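Local structure of aldolase (Escherichia coli, 6VOP) at residues Val80-Arg92 / Ile146-Phe160. The protein belongs to the class II aldolase and adducin N-terminal domain family (AraD-like clan) and is a putative class II aldolase. The protein carries 2 engineered substitutions. Sequence-based numbering, arbitrary orientation.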
loop_
_atom_site.group_PDB
_atom_site.type_symbol
_atom_site.label_atom_id
_atom_site.label_comp_id
_atom_site.label_asym_id
_atom_site.label_seq_id
_atom_site.Cartn_x
_atom_site.Cartn_y
_atom_site.Cartn_z
ATOM N N VAL A 80 21.706 17.832 0.360
ATOM C CA VAL A 80 21.612 19.012 1.213
ATOM C C VAL A 80 22.106 20.261 0.493
ATOM O O VAL A 80 21.711 21.379 0.844
ATOM C CB VAL A 80 22.387 18.757 2.529
ATOM C CG1 VAL A 80 22.478 20.015 3.384
ATOM C CG2 VAL A 80 21.725 17.639 3.320
ATOM N N LEU A 81 22.939 20.095 -0.539
ATOM C CA LEU A 81 23.472 21.247 -1.258
ATOM C C LEU A 81 22.358 22.103 -1.852
ATOM O O LEU A 81 22.425 23.337 -1.798
ATOM C CB LEU A 81 24.438 20.786 -2.348
ATOM C CG LEU A 81 25.884 20.619 -1.881
ATOM C CD1 LEU A 81 26.737 20.007 -2.978
ATOM C CD2 LEU A 81 26.458 21.951 -1.425
ATOM N N PHE A 82 21.324 21.478 -2.418
ATOM C CA PHE A 82 20.219 22.276 -2.931
ATOM C C PHE A 82 19.171 22.587 -1.871
ATOM O O PHE A 82 18.358 23.494 -2.077
ATOM C CB PHE A 82 19.568 21.613 -4.163
ATOM C CG PHE A 82 18.917 20.276 -3.907
ATOM C CD1 PHE A 82 17.673 20.187 -3.292
ATOM C CD2 PHE A 82 19.518 19.110 -4.355
ATOM C CE1 PHE A 82 17.068 18.960 -3.086
ATOM C CE2 PHE A 82 18.918 17.882 -4.156
ATOM C CZ PHE A 82 17.691 17.805 -3.519
ATOM N N HIS A 83 19.172 21.872 -0.743
ATOM C CA HIS A 83 18.383 22.315 0.400
ATOM C C HIS A 83 18.801 23.718 0.820
ATOM O O HIS A 83 17.959 24.603 1.007
ATOM C CB HIS A 83 18.541 21.339 1.566
ATOM C CG HIS A 83 17.790 20.055 1.395
ATOM N ND1 HIS A 83 16.899 19.583 2.335
ATOM C CD2 HIS A 83 17.807 19.139 0.399
ATOM C CE1 HIS A 83 16.395 18.434 1.924
ATOM N NE2 HIS A 83 16.929 18.142 0.752
ATOM N N LEU A 84 20.112 23.939 0.952
ATOM C CA LEU A 84 20.618 25.248 1.347
ATOM C C LEU A 84 20.288 26.317 0.314
ATOM O O LEU A 84 20.080 27.481 0.672
ATOM C CB LEU A 84 22.128 25.176 1.571
ATOM C CG LEU A 84 22.593 24.348 2.769
ATOM C CD1 LEU A 84 23.975 23.776 2.513
ATOM C CD2 LEU A 84 22.591 25.198 4.028
ATOM N N ALA A 85 20.241 25.943 -0.968
ATOM C CA ALA A 85 19.875 26.902 -2.003
ATOM C C ALA A 85 18.453 27.410 -1.813
ATOM O O ALA A 85 18.174 28.587 -2.070
ATOM C CB ALA A 85 20.037 26.270 -3.385
ATOM N N LEU A 86 17.546 26.546 -1.352
ATOM C CA LEU A 86 16.164 26.963 -1.147
ATOM C C LEU A 86 16.034 27.876 0.064
ATOM O O LEU A 86 15.277 28.853 0.033
ATOM C CB LEU A 86 15.268 25.737 -0.996
ATOM C CG LEU A 86 15.266 24.801 -2.204
ATOM C CD1 LEU A 86 14.574 23.488 -1.872
ATOM C CD2 LEU A 86 14.609 25.478 -3.397
ATOM N N TYR A 87 16.758 27.573 1.143
ATOM C CA TYR A 87 16.700 28.422 2.327
ATOM C C TYR A 87 17.301 29.795 2.062
ATOM O O TYR A 87 16.816 30.797 2.602
ATOM C CB TYR A 87 17.418 27.750 3.499
ATOM C CG TYR A 87 16.766 26.477 3.992
ATOM C CD1 TYR A 87 15.476 26.487 4.511
ATOM C CD2 TYR A 87 17.445 25.269 3.952
ATOM C CE1 TYR A 87 14.880 25.323 4.968
ATOM C CE2 TYR A 87 16.857 24.100 4.402
ATOM C CZ TYR A 87 15.576 24.132 4.912
ATOM O OH TYR A 87 14.995 22.969 5.363
ATOM N N ARG A 88 18.346 29.866 1.238
ATOM C CA ARG A 88 19.024 31.126 0.971
ATOM C C ARG A 88 18.255 32.035 0.024
ATOM O O ARG A 88 18.622 33.207 -0.115
ATOM C CB ARG A 88 20.418 30.858 0.397
ATOM C CG ARG A 88 21.431 30.379 1.420
ATOM C CD ARG A 88 22.848 30.527 0.900
ATOM N NE ARG A 88 23.218 29.444 -0.006
ATOM C CZ ARG A 88 23.930 28.382 0.349
ATOM N NH1 ARG A 88 24.354 28.252 1.600
ATOM N NH2 ARG A 88 24.221 27.446 -0.546
ATOM N N ASN A 89 17.207 31.535 -0.633
ATOM C CA ASN A 89 16.454 32.328 -1.596
ATOM C C ASN A 89 14.968 32.387 -1.277
ATOM O O ASN A 89 14.189 32.895 -2.094
ATOM C CB ASN A 89 16.670 31.787 -3.012
ATOM C CG ASN A 89 18.065 32.073 -3.532
ATOM O OD1 ASN A 89 18.295 33.081 -4.203
ATOM N ND2 ASN A 89 19.007 31.190 -3.217
ATOM N N ASN A 90 14.557 31.889 -0.116
ATOM C CA ASN A 90 13.167 31.988 0.329
ATOM C C ASN A 90 13.179 32.019 1.850
ATOM O O ASN A 90 13.386 30.985 2.502
ATOM C CB ASN A 90 12.311 30.837 -0.191
ATOM C CG ASN A 90 10.835 31.045 0.077
ATOM O OD1 ASN A 90 10.424 32.098 0.560
ATOM N ND2 ASN A 90 10.026 30.040 -0.241
ATOM N N PRO A 91 12.967 33.191 2.454
ATOM C CA PRO A 91 13.000 33.272 3.922
ATOM C C PRO A 91 11.840 32.561 4.593
ATOM O O PRO A 91 11.928 32.271 5.793
ATOM C CB PRO A 91 12.961 34.781 4.190
ATOM C CG PRO A 91 12.239 35.340 3.009
ATOM C CD PRO A 91 12.641 34.486 1.832
ATOM N N ARG A 92 10.762 32.272 3.865
ATOM C CA ARG A 92 9.618 31.570 4.426
ATOM C C ARG A 92 9.756 30.056 4.346
ATOM O O ARG A 92 8.908 29.342 4.892
ATOM C CB ARG A 92 8.330 32.009 3.722
ATOM C CG ARG A 92 7.848 33.392 4.132
ATOM C CD ARG A 92 7.234 34.140 2.959
ATOM N NE ARG A 92 8.193 34.353 1.878
ATOM C CZ ARG A 92 8.037 33.896 0.639
ATOM N NH1 ARG A 92 6.958 33.193 0.319
ATOM N NH2 ARG A 92 8.963 34.138 -0.281
ATOM N N ILE A 146 21.595 21.665 -10.444
ATOM C CA ILE A 146 20.335 21.371 -9.768
ATOM C C ILE A 146 20.076 22.395 -8.671
ATOM O O ILE A 146 18.977 22.952 -8.561
ATOM C CB ILE A 146 20.343 19.937 -9.212
ATOM C CG1 ILE A 146 20.317 18.926 -10.360
ATOM C CG2 ILE A 146 19.164 19.724 -8.273
ATOM C CD1 ILE A 146 20.343 17.483 -9.907
ATOM N N ALA A 147 21.094 22.671 -7.851
ATOM C CA ALA A 147 20.952 23.664 -6.793
ATOM C C ALA A 147 20.827 25.070 -7.364
ATOM O O ALA A 147 20.082 25.898 -6.828
ATOM C CB ALA A 147 22.139 23.579 -5.833
ATOM N N GLN A 148 21.550 25.359 -8.450
ATOM C CA GLN A 148 21.492 26.691 -9.046
ATOM C C GLN A 148 20.113 26.977 -9.630
ATOM O O GLN A 148 19.607 28.099 -9.519
ATOM C CB GLN A 148 22.568 26.837 -10.121
ATOM C CG GLN A 148 23.989 26.732 -9.598
ATOM C CD GLN A 148 25.003 26.519 -10.707
ATOM O OE1 GLN A 148 24.656 26.512 -11.889
ATOM N NE2 GLN A 148 26.264 26.340 -10.328
ATOM N N ASP A 149 19.492 25.974 -10.256
ATOM C CA ASP A 149 18.154 26.168 -10.803
ATOM C C ASP A 149 17.125 26.328 -9.694
ATOM O O ASP A 149 16.237 27.184 -9.781
ATOM C CB ASP A 149 17.784 24.996 -11.712
ATOM C CG ASP A 149 18.622 24.952 -12.973
ATOM O OD1 ASP A 149 19.336 25.937 -13.251
ATOM O OD2 ASP A 149 18.570 23.926 -13.682
ATOM N N LEU A 150 17.229 25.512 -8.640
ATOM C CA LEU A 150 16.288 25.614 -7.530
ATOM C C LEU A 150 16.403 26.956 -6.824
ATOM O O LEU A 150 15.409 27.462 -6.289
ATOM C CB LEU A 150 16.511 24.469 -6.542
ATOM C CG LEU A 150 15.912 23.120 -6.943
ATOM C CD1 LEU A 150 16.318 22.041 -5.962
ATOM C CD2 LEU A 150 14.399 23.216 -7.036
ATOM N N ALA A 151 17.597 27.552 -6.815
ATOM C CA ALA A 151 17.749 28.877 -6.222
ATOM C C ALA A 151 17.039 29.944 -7.047
ATOM O O ALA A 151 16.607 30.962 -6.495
ATOM C CB ALA A 151 19.230 29.223 -6.066
ATOM N N GLU A 152 16.907 29.732 -8.359
ATOM C CA GLU A 152 16.227 30.719 -9.194
ATOM C C GLU A 152 14.722 30.694 -8.960
ATOM O O GLU A 152 14.066 31.741 -8.998
ATOM C CB GLU A 152 16.542 30.472 -10.669
ATOM C CG GLU A 152 18.022 30.492 -11.013
ATOM C CD GLU A 152 18.536 31.884 -11.341
ATOM O OE1 GLU A 152 17.796 32.866 -11.118
ATOM O OE2 GLU A 152 19.682 31.991 -11.827
ATOM N N LEU A 153 14.159 29.515 -8.714
ATOM C CA LEU A 153 12.722 29.350 -8.554
ATOM C C LEU A 153 12.279 29.347 -7.097
ATOM O O LEU A 153 11.082 29.211 -6.830
ATOM C CB LEU A 153 12.267 28.053 -9.229
ATOM C CG LEU A 153 12.669 27.862 -10.694
ATOM C CD1 LEU A 153 12.595 26.393 -11.075
ATOM C CD2 LEU A 153 11.791 28.701 -11.611
ATOM N N ALA A 154 13.208 29.502 -6.151
ATOM C CA ALA A 154 12.863 29.336 -4.744
ATOM C C ALA A 154 12.002 30.478 -4.221
ATOM O O ALA A 154 11.161 30.262 -3.341
ATOM C CB ALA A 154 14.132 29.208 -3.902
ATOM N N ALA A 155 12.187 31.691 -4.748
ATOM C CA ALA A 155 11.529 32.857 -4.165
ATOM C C ALA A 155 10.013 32.812 -4.328
ATOM O O ALA A 155 9.288 33.310 -3.459
ATOM C CB ALA A 155 12.084 34.139 -4.785
ATOM N N ASP A 156 9.514 32.226 -5.419
ATOM C CA ASP A 156 8.089 32.285 -5.724
ATOM C C ASP A 156 7.473 30.906 -5.937
ATOM O O ASP A 156 6.409 30.802 -6.555
ATOM C CB ASP A 156 7.843 33.169 -6.948
ATOM C CG ASP A 156 8.289 34.600 -6.725
ATOM O OD1 ASP A 156 8.001 35.146 -5.637
ATOM O OD2 ASP A 156 8.922 35.180 -7.633
ATOM N N ASN A 157 8.111 29.848 -5.441
ATOM C CA ASN A 157 7.553 28.508 -5.525
ATOM C C ASN A 157 7.954 27.729 -4.283
ATOM O O ASN A 157 9.049 27.913 -3.747
ATOM C CB ASN A 157 8.022 27.763 -6.783
ATOM C CG ASN A 157 7.697 28.510 -8.063
ATOM O OD1 ASN A 157 6.531 28.651 -8.434
ATOM N ND2 ASN A 157 8.729 28.992 -8.744
ATOM N N GLN A 158 7.056 26.856 -3.830
ATOM C CA GLN A 158 7.333 25.996 -2.691
ATOM C C GLN A 158 7.352 24.515 -3.046
ATOM O O GLN A 158 7.581 23.685 -2.160
ATOM C CB GLN A 158 6.316 26.247 -1.568
ATOM C CG GLN A 158 4.901 26.521 -2.044
ATOM C CD GLN A 158 4.005 27.027 -0.927
ATOM O OE1 GLN A 158 3.281 28.008 -1.092
ATOM N NE2 GLN A 158 4.057 26.359 0.222
ATOM N N ALA A 159 7.126 24.160 -4.307
ATOM C CA ALA A 159 7.243 22.780 -4.755
ATOM C C ALA A 159 7.910 22.760 -6.122
ATOM O O ALA A 159 7.767 23.695 -6.913
ATOM C CB ALA A 159 5.880 22.079 -4.815
ATOM N N PHE A 160 8.655 21.688 -6.383
ATOM C CA PHE A 160 9.419 21.558 -7.616
ATOM C C PHE A 160 9.460 20.093 -8.019
ATOM O O PHE A 160 9.498 19.201 -7.166
ATOM C CB PHE A 160 10.848 22.096 -7.464
ATOM C CG PHE A 160 10.933 23.409 -6.742
ATOM C CD1 PHE A 160 10.873 24.602 -7.442
ATOM C CD2 PHE A 160 11.070 23.453 -5.363
ATOM C CE1 PHE A 160 10.950 25.813 -6.783
ATOM C CE2 PHE A 160 11.144 24.658 -4.698
ATOM C CZ PHE A 160 11.084 25.842 -5.408
HETATM O O HOH W 1 10.672 27.619 -1.337
#
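Phe82 meets Ala147, and Ala85 meets Ala147 and Ala151, where helix 80-89 and helix 146-153 run nearly parallel, their axes crossing at -21° and 8.2 Å apart at closest approach. Small residues allow this close fit. Phe82 CB lies 3.6 Å from Ala147 CB, and the methyl of Ala85 rests against Ala147 and Ala151, its CB 3.5 Å from Ala147 O. With CG of Phe82 between its backbone N and carbonyl carbon (chi1 64°), the ring turns away from Ala147. Leu150 crosses it obliquely, CD1 to Phe82 CD1 at 3.5 Å, and Ile146 runs alongside. The ring also touches Val168 and meets His98 edge-to-face. Leu86 works through one branch. Its CD2 reaches Leu150, the methyl of Ala154 and, at 3.8 Å, Phe160 CE2. Leu150 CD2 lies over one face of the Phe160 ring, towards its rim. Towards the C-terminal parts of the helices and beyond, the contact turns more polar. Asn89 ND2 hydrogen-bonds back to Ala85 O (3.0 Å, 164°), in the carbonyl plane, which holds its amide beside Ala151 CB. One water accepts from Asn90 ND2 and donates to Asn157 O. Arg92 NH2 makes a weak hydrogen bond to Ala155 O, which lies at the guanidinium edge. Leu86 also rests on strands 95-99 and 166-171 of the mixed sheet. Polar links across the contact are few and gather at the loops, so the helix pairing rests mainly on apolar packing.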